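Local atomic coordinates of mitochondrial RNA-binding protein 2 (Trypanosoma brucei, PDB entry 2GIA), a protein that binds guide RNA together with its partner MRP1 in trypanosome mitochondria and probably acts as an RNA matchmaker in RNA editing. Residues A40-N52 / R58-F70. Residues are numbered along the deposited sequence; the frame is centred on the assembly and turned at random.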
loop_
_atom_site.group_PDB
_atom_site.type_symbol
_atom_site.label_atom_id
_atom_site.label_comp_id
_atom_site.label_asym_id
_atom_site.label_seq_id
_atom_site.Cartn_x
_atom_site.Cartn_y
_atom_site.Cartn_z
ATOM N N ALA D 40 3.021 14.146 15.267
ATOM C CA ALA D 40 1.805 14.475 14.547
ATOM C C ALA D 40 1.830 15.864 13.905
ATOM O O ALA D 40 1.418 16.033 12.758
ATOM C CB ALA D 40 0.620 14.353 15.481
ATOM N N GLN D 41 2.330 16.851 14.640
ATOM C CA GLN D 41 2.380 18.229 14.138
ATOM C C GLN D 41 3.449 18.474 13.061
ATOM O O GLN D 41 3.204 19.180 12.080
ATOM C CB GLN D 41 2.648 19.205 15.306
ATOM C CG GLN D 41 1.563 19.270 16.385
ATOM C CD GLN D 41 2.015 20.018 17.654
ATOM O OE1 GLN D 41 2.582 21.123 17.587
ATOM N NE2 GLN D 41 1.756 19.416 18.817
ATOM N N LEU D 42 4.638 17.903 13.246
ATOM C CA LEU D 42 5.718 18.139 12.293
ATOM C C LEU D 42 5.440 17.456 10.955
ATOM O O LEU D 42 4.585 16.559 10.850
ATOM C CB LEU D 42 7.062 17.653 12.870
ATOM C CG LEU D 42 7.805 18.525 13.912
ATOM C CD1 LEU D 42 8.753 19.502 13.229
ATOM C CD2 LEU D 42 6.789 19.293 14.774
ATOM N N PRO D 43 6.143 17.894 9.909
ATOM C CA PRO D 43 5.980 17.328 8.570
ATOM C C PRO D 43 6.345 15.838 8.493
ATOM O O PRO D 43 7.284 15.381 9.148
ATOM C CB PRO D 43 6.967 18.141 7.738
ATOM C CG PRO D 43 6.987 19.497 8.450
ATOM C CD PRO D 43 7.025 19.083 9.885
ATOM N N PRO D 44 5.591 15.068 7.695
ATOM C CA PRO D 44 5.933 13.642 7.561
ATOM C C PRO D 44 7.366 13.663 6.991
ATOM O O PRO D 44 7.678 14.496 6.130
ATOM C CB PRO D 44 4.933 13.148 6.521
ATOM C CG PRO D 44 3.704 13.941 6.871
ATOM C CD PRO D 44 4.264 15.370 7.132
ATOM N N ALA D 45 8.230 12.749 7.407
ATOM C CA ALA D 45 9.627 12.819 6.929
ATOM C C ALA D 45 10.429 11.577 7.277
ATOM O O ALA D 45 10.001 10.726 8.049
ATOM C CB ALA D 45 10.323 14.021 7.645
ATOM N N PHE D 46 11.599 11.466 6.687
ATOM C CA PHE D 46 12.540 10.420 7.115
ATOM C C PHE D 46 13.931 11.049 6.985
ATOM O O PHE D 46 14.096 12.027 6.270
ATOM C CB PHE D 46 12.461 9.106 6.329
ATOM C CG PHE D 46 12.880 9.198 4.890
ATOM C CD1 PHE D 46 14.153 8.773 4.497
ATOM C CD2 PHE D 46 11.982 9.672 3.912
ATOM C CE1 PHE D 46 14.546 8.812 3.151
ATOM C CE2 PHE D 46 12.374 9.710 2.549
ATOM C CZ PHE D 46 13.656 9.281 2.179
ATOM N N ASP D 47 14.924 10.506 7.683
ATOM C CA ASP D 47 16.274 11.080 7.623
ATOM C C ASP D 47 17.221 10.156 6.908
ATOM O O ASP D 47 17.113 8.921 7.079
ATOM C CB ASP D 47 16.806 11.279 9.041
ATOM C CG ASP D 47 15.871 12.053 9.906
ATOM O OD1 ASP D 47 15.338 13.074 9.430
ATOM O OD2 ASP D 47 15.665 11.652 11.078
ATOM N N VAL D 48 18.152 10.715 6.128
ATOM C CA VAL D 48 19.167 9.904 5.453
ATOM C C VAL D 48 20.414 10.396 6.210
ATOM O O VAL D 48 20.880 11.517 6.011
ATOM C CB VAL D 48 19.271 10.207 3.940
ATOM C CG1 VAL D 48 20.511 9.454 3.322
ATOM C CG2 VAL D 48 17.995 9.704 3.214
ATOM N N VAL D 49 20.924 9.546 7.100
ATOM C CA VAL D 49 22.023 9.913 7.978
ATOM C C VAL D 49 23.372 9.368 7.535
ATOM O O VAL D 49 23.550 8.161 7.394
ATOM C CB VAL D 49 21.701 9.438 9.409
ATOM C CG1 VAL D 49 22.665 10.071 10.413
ATOM C CG2 VAL D 49 20.247 9.773 9.764
ATOM N N HIS D 50 24.321 10.270 7.317
ATOM C CA HIS D 50 25.662 9.878 6.883
ATOM C C HIS D 50 26.743 10.573 7.738
ATOM O O HIS D 50 27.562 11.348 7.228
ATOM C CB HIS D 50 25.860 10.218 5.401
ATOM C CG HIS D 50 24.916 9.498 4.479
ATOM N ND1 HIS D 50 24.410 8.240 4.755
ATOM C CD2 HIS D 50 24.453 9.824 3.248
ATOM C CE1 HIS D 50 23.688 7.822 3.730
ATOM N NE2 HIS D 50 23.697 8.764 2.800
ATOM N N TRP D 51 26.690 10.312 9.040
ATOM C CA TRP D 51 27.625 10.869 10.015
ATOM C C TRP D 51 29.032 10.330 9.799
ATOM O O TRP D 51 29.229 9.220 9.305
ATOM C CB TRP D 51 27.211 10.476 11.426
ATOM C CG TRP D 51 25.922 11.022 11.917
ATOM C CD1 TRP D 51 25.042 10.391 12.741
ATOM C CD2 TRP D 51 25.416 12.340 11.723
ATOM N NE1 TRP D 51 24.020 11.237 13.084
ATOM C CE2 TRP D 51 24.222 12.443 12.471
ATOM C CE3 TRP D 51 25.854 13.448 10.992
ATOM C CZ2 TRP D 51 23.454 13.612 12.510
ATOM C CZ3 TRP D 51 25.092 14.615 11.032
ATOM C CH2 TRP D 51 23.905 14.683 11.789
ATOM N N ASN D 52 30.012 11.120 10.209
ATOM C CA ASN D 52 31.399 10.720 10.097
ATOM C C ASN D 52 32.209 11.522 11.100
ATOM O O ASN D 52 32.647 12.622 10.788
ATOM C CB ASN D 52 31.925 10.978 8.688
ATOM C CG ASN D 52 33.374 10.546 8.528
ATOM O OD1 ASN D 52 33.723 9.401 8.807
ATOM N ND2 ASN D 52 34.222 11.462 8.082
ATOM N N ARG D 58 33.092 15.575 6.276
ATOM C CA ARG D 58 32.489 14.710 5.274
ATOM C C ARG D 58 31.157 14.072 5.720
ATOM O O ARG D 58 30.533 13.316 4.975
ATOM C CB ARG D 58 33.514 13.647 4.861
ATOM C CG ARG D 58 34.803 14.279 4.300
ATOM C CD ARG D 58 35.741 13.272 3.622
ATOM N NE ARG D 58 36.341 12.330 4.566
ATOM C CZ ARG D 58 37.156 11.332 4.222
ATOM N NH1 ARG D 58 37.477 11.138 2.943
ATOM N NH2 ARG D 58 37.649 10.523 5.157
ATOM N N GLY D 59 30.727 14.397 6.935
ATOM C CA GLY D 59 29.477 13.871 7.451
ATOM C C GLY D 59 28.320 14.805 7.121
ATOM O O GLY D 59 28.454 16.026 7.198
ATOM N N HIS D 60 27.177 14.241 6.744
ATOM C CA HIS D 60 26.024 15.060 6.402
ATOM C C HIS D 60 24.711 14.341 6.733
ATOM O O HIS D 60 24.688 13.134 7.004
ATOM C CB HIS D 60 26.035 15.444 4.900
ATOM C CG HIS D 60 26.125 14.268 3.976
ATOM N ND1 HIS D 60 27.326 13.748 3.543
ATOM C CD2 HIS D 60 25.160 13.484 3.435
ATOM C CE1 HIS D 60 27.099 12.692 2.778
ATOM N NE2 HIS D 60 25.793 12.511 2.698
ATOM N N LEU D 61 23.643 15.124 6.732
ATOM C CA LEU D 61 22.305 14.632 7.002
ATOM C C LEU D 61 21.348 15.232 5.975
ATOM O O LEU D 61 21.387 16.451 5.699
ATOM C CB LEU D 61 21.850 15.050 8.407
ATOM C CG LEU D 61 20.349 14.958 8.730
ATOM C CD1 LEU D 61 19.882 13.485 8.844
ATOM C CD2 LEU D 61 20.097 15.684 10.040
ATOM N N LEU D 62 20.513 14.378 5.386
ATOM C CA LEU D 62 19.495 14.865 4.467
ATOM C C LEU D 62 18.184 14.460 5.104
ATOM O O LEU D 62 17.981 13.270 5.422
ATOM C CB LEU D 62 19.599 14.217 3.081
ATOM C CG LEU D 62 18.540 14.722 2.076
ATOM C CD1 LEU D 62 18.843 16.164 1.656
ATOM C CD2 LEU D 62 18.544 13.847 0.847
ATOM N N ARG D 63 17.321 15.444 5.363
ATOM C CA ARG D 63 16.023 15.125 5.909
ATOM C C ARG D 63 15.109 15.336 4.709
ATOM O O ARG D 63 15.265 16.323 3.955
ATOM C CB ARG D 63 15.662 16.049 7.061
ATOM C CG ARG D 63 16.601 15.904 8.294
ATOM C CD ARG D 63 15.991 16.571 9.538
ATOM N NE ARG D 63 14.817 15.823 9.990
ATOM C CZ ARG D 63 13.569 16.290 10.055
ATOM N NH1 ARG D 63 13.280 17.538 9.701
ATOM N NH2 ARG D 63 12.594 15.497 10.486
ATOM N N VAL D 64 14.210 14.379 4.487
ATOM C CA VAL D 64 13.266 14.447 3.363
ATOM C C VAL D 64 11.906 14.635 3.971
ATOM O O VAL D 64 11.459 13.810 4.764
ATOM C CB VAL D 64 13.249 13.142 2.512
ATOM C CG1 VAL D 64 12.233 13.265 1.382
ATOM C CG2 VAL D 64 14.640 12.867 1.953
ATOM N N LEU D 65 11.227 15.720 3.619
ATOM C CA LEU D 65 9.920 15.925 4.232
ATOM C C LEU D 65 8.845 16.319 3.291
ATOM O O LEU D 65 9.100 16.634 2.130
ATOM C CB LEU D 65 10.009 16.964 5.349
ATOM C CG LEU D 65 10.816 18.246 5.148
ATOM C CD1 LEU D 65 10.000 19.430 5.577
ATOM C CD2 LEU D 65 12.070 18.192 5.973
ATOM N N HIS D 66 7.621 16.291 3.791
ATOM C CA HIS D 66 6.495 16.651 2.967
ATOM C C HIS D 66 5.768 17.806 3.633
ATOM O O HIS D 66 5.281 17.691 4.757
ATOM C CB HIS D 66 5.571 15.462 2.778
ATOM C CG HIS D 66 4.512 15.709 1.754
ATOM N ND1 HIS D 66 3.195 15.917 2.087
ATOM C CD2 HIS D 66 4.587 15.819 0.405
ATOM C CE1 HIS D 66 2.498 16.147 0.987
ATOM N NE2 HIS D 66 3.320 16.091 -0.049
ATOM N N ARG D 67 5.679 18.939 2.941
ATOM C CA ARG D 67 5.048 20.102 3.570
ATOM C C ARG D 67 4.336 20.953 2.545
ATOM O O ARG D 67 4.920 21.295 1.522
ATOM C CB ARG D 67 6.140 20.921 4.292
ATOM C CG ARG D 67 5.600 22.132 5.107
ATOM C CD ARG D 67 6.729 22.792 5.910
ATOM N NE ARG D 67 7.782 23.206 4.998
ATOM C CZ ARG D 67 9.080 23.137 5.259
ATOM N NH1 ARG D 67 9.513 22.669 6.422
ATOM N NH2 ARG D 67 9.944 23.517 4.335
ATOM N N ASP D 68 3.059 21.235 2.777
ATOM C CA ASP D 68 2.292 22.071 1.840
ATOM C C ASP D 68 2.366 21.639 0.387
ATOM O O ASP D 68 2.611 22.488 -0.480
ATOM C CB ASP D 68 2.777 23.525 1.899
ATOM C CG ASP D 68 2.593 24.146 3.254
ATOM O OD1 ASP D 68 1.471 24.052 3.803
ATOM O OD2 ASP D 68 3.567 24.738 3.768
ATOM N N THR D 69 2.159 20.350 0.120
ATOM C CA THR D 69 2.209 19.777 -1.237
ATOM C C THR D 69 3.608 19.696 -1.876
ATOM O O THR D 69 3.762 19.269 -3.040
ATOM C CB THR D 69 1.247 20.503 -2.244
ATOM O OG1 THR D 69 1.894 21.651 -2.817
ATOM C CG2 THR D 69 -0.054 20.928 -1.539
ATOM N N PHE D 70 4.632 20.105 -1.141
ATOM C CA PHE D 70 5.990 20.007 -1.671
ATOM C C PHE D 70 6.773 18.893 -0.982
ATOM O O PHE D 70 6.575 18.648 0.206
ATOM C CB PHE D 70 6.800 21.280 -1.369
ATOM C CG PHE D 70 6.297 22.514 -2.058
ATOM C CD1 PHE D 70 6.831 22.902 -3.279
ATOM C CD2 PHE D 70 5.301 23.292 -1.472
ATOM C CE1 PHE D 70 6.383 24.066 -3.922
ATOM C CE2 PHE D 70 4.832 24.463 -2.105
ATOM C CZ PHE D 70 5.377 24.845 -3.329
HETATM O O HOH W 1 9.581 16.256 10.452
HETATM O O HOH W 2 12.686 12.337 9.931
#
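Strands 45-50 and 60-67 form an antiparallel beta hairpin, the first two strands of a four-stranded sheet; their axes approach to 4.7 Å. Phe46-Val64, Val48-Leu62 and His50-His60 are the hydrogen-bonded pairs, the straightest bond running from Val64 N to Phe46 O (3.0 Å, 179° at the hydrogen). Their side chains share one face. There Phe46 CE2 lies 3.5 Å from Val64 CB, and Val64 CG2 makes an off-centre CH-pi contact with the ring; the other partners of Phe46 include Phe179 of helix 170-187. With its CG between the backbone N and the carbonyl carbon (chi1 55°), His60 turns its ring alongside His50 and presents one face to His50 CB, 3.8 Å from the centroid. His60 NE2 lies 3.1 Å from His50 CD2, near the plane of the His50 ring, whose own NE2 bonds to Glu167 O.

On the other face Asp47 OD1 accepts a hydrogen bond from Arg63 NE (2.9 Å), part of a salt bridge, with NE on the syn side but 27° out of the carboxylate plane. Water 2 connects the same OD1 to Arg63 NH2, while water 1 links NH2 to Pro43 O. The hairpin thus has a largely apolar face, with two histidines at one end, against helix 170-187 and strand 160-168, and on its reverse a hydrated ion pair among apolar pairs such as Ala45-Leu65 and Val49-Leu61.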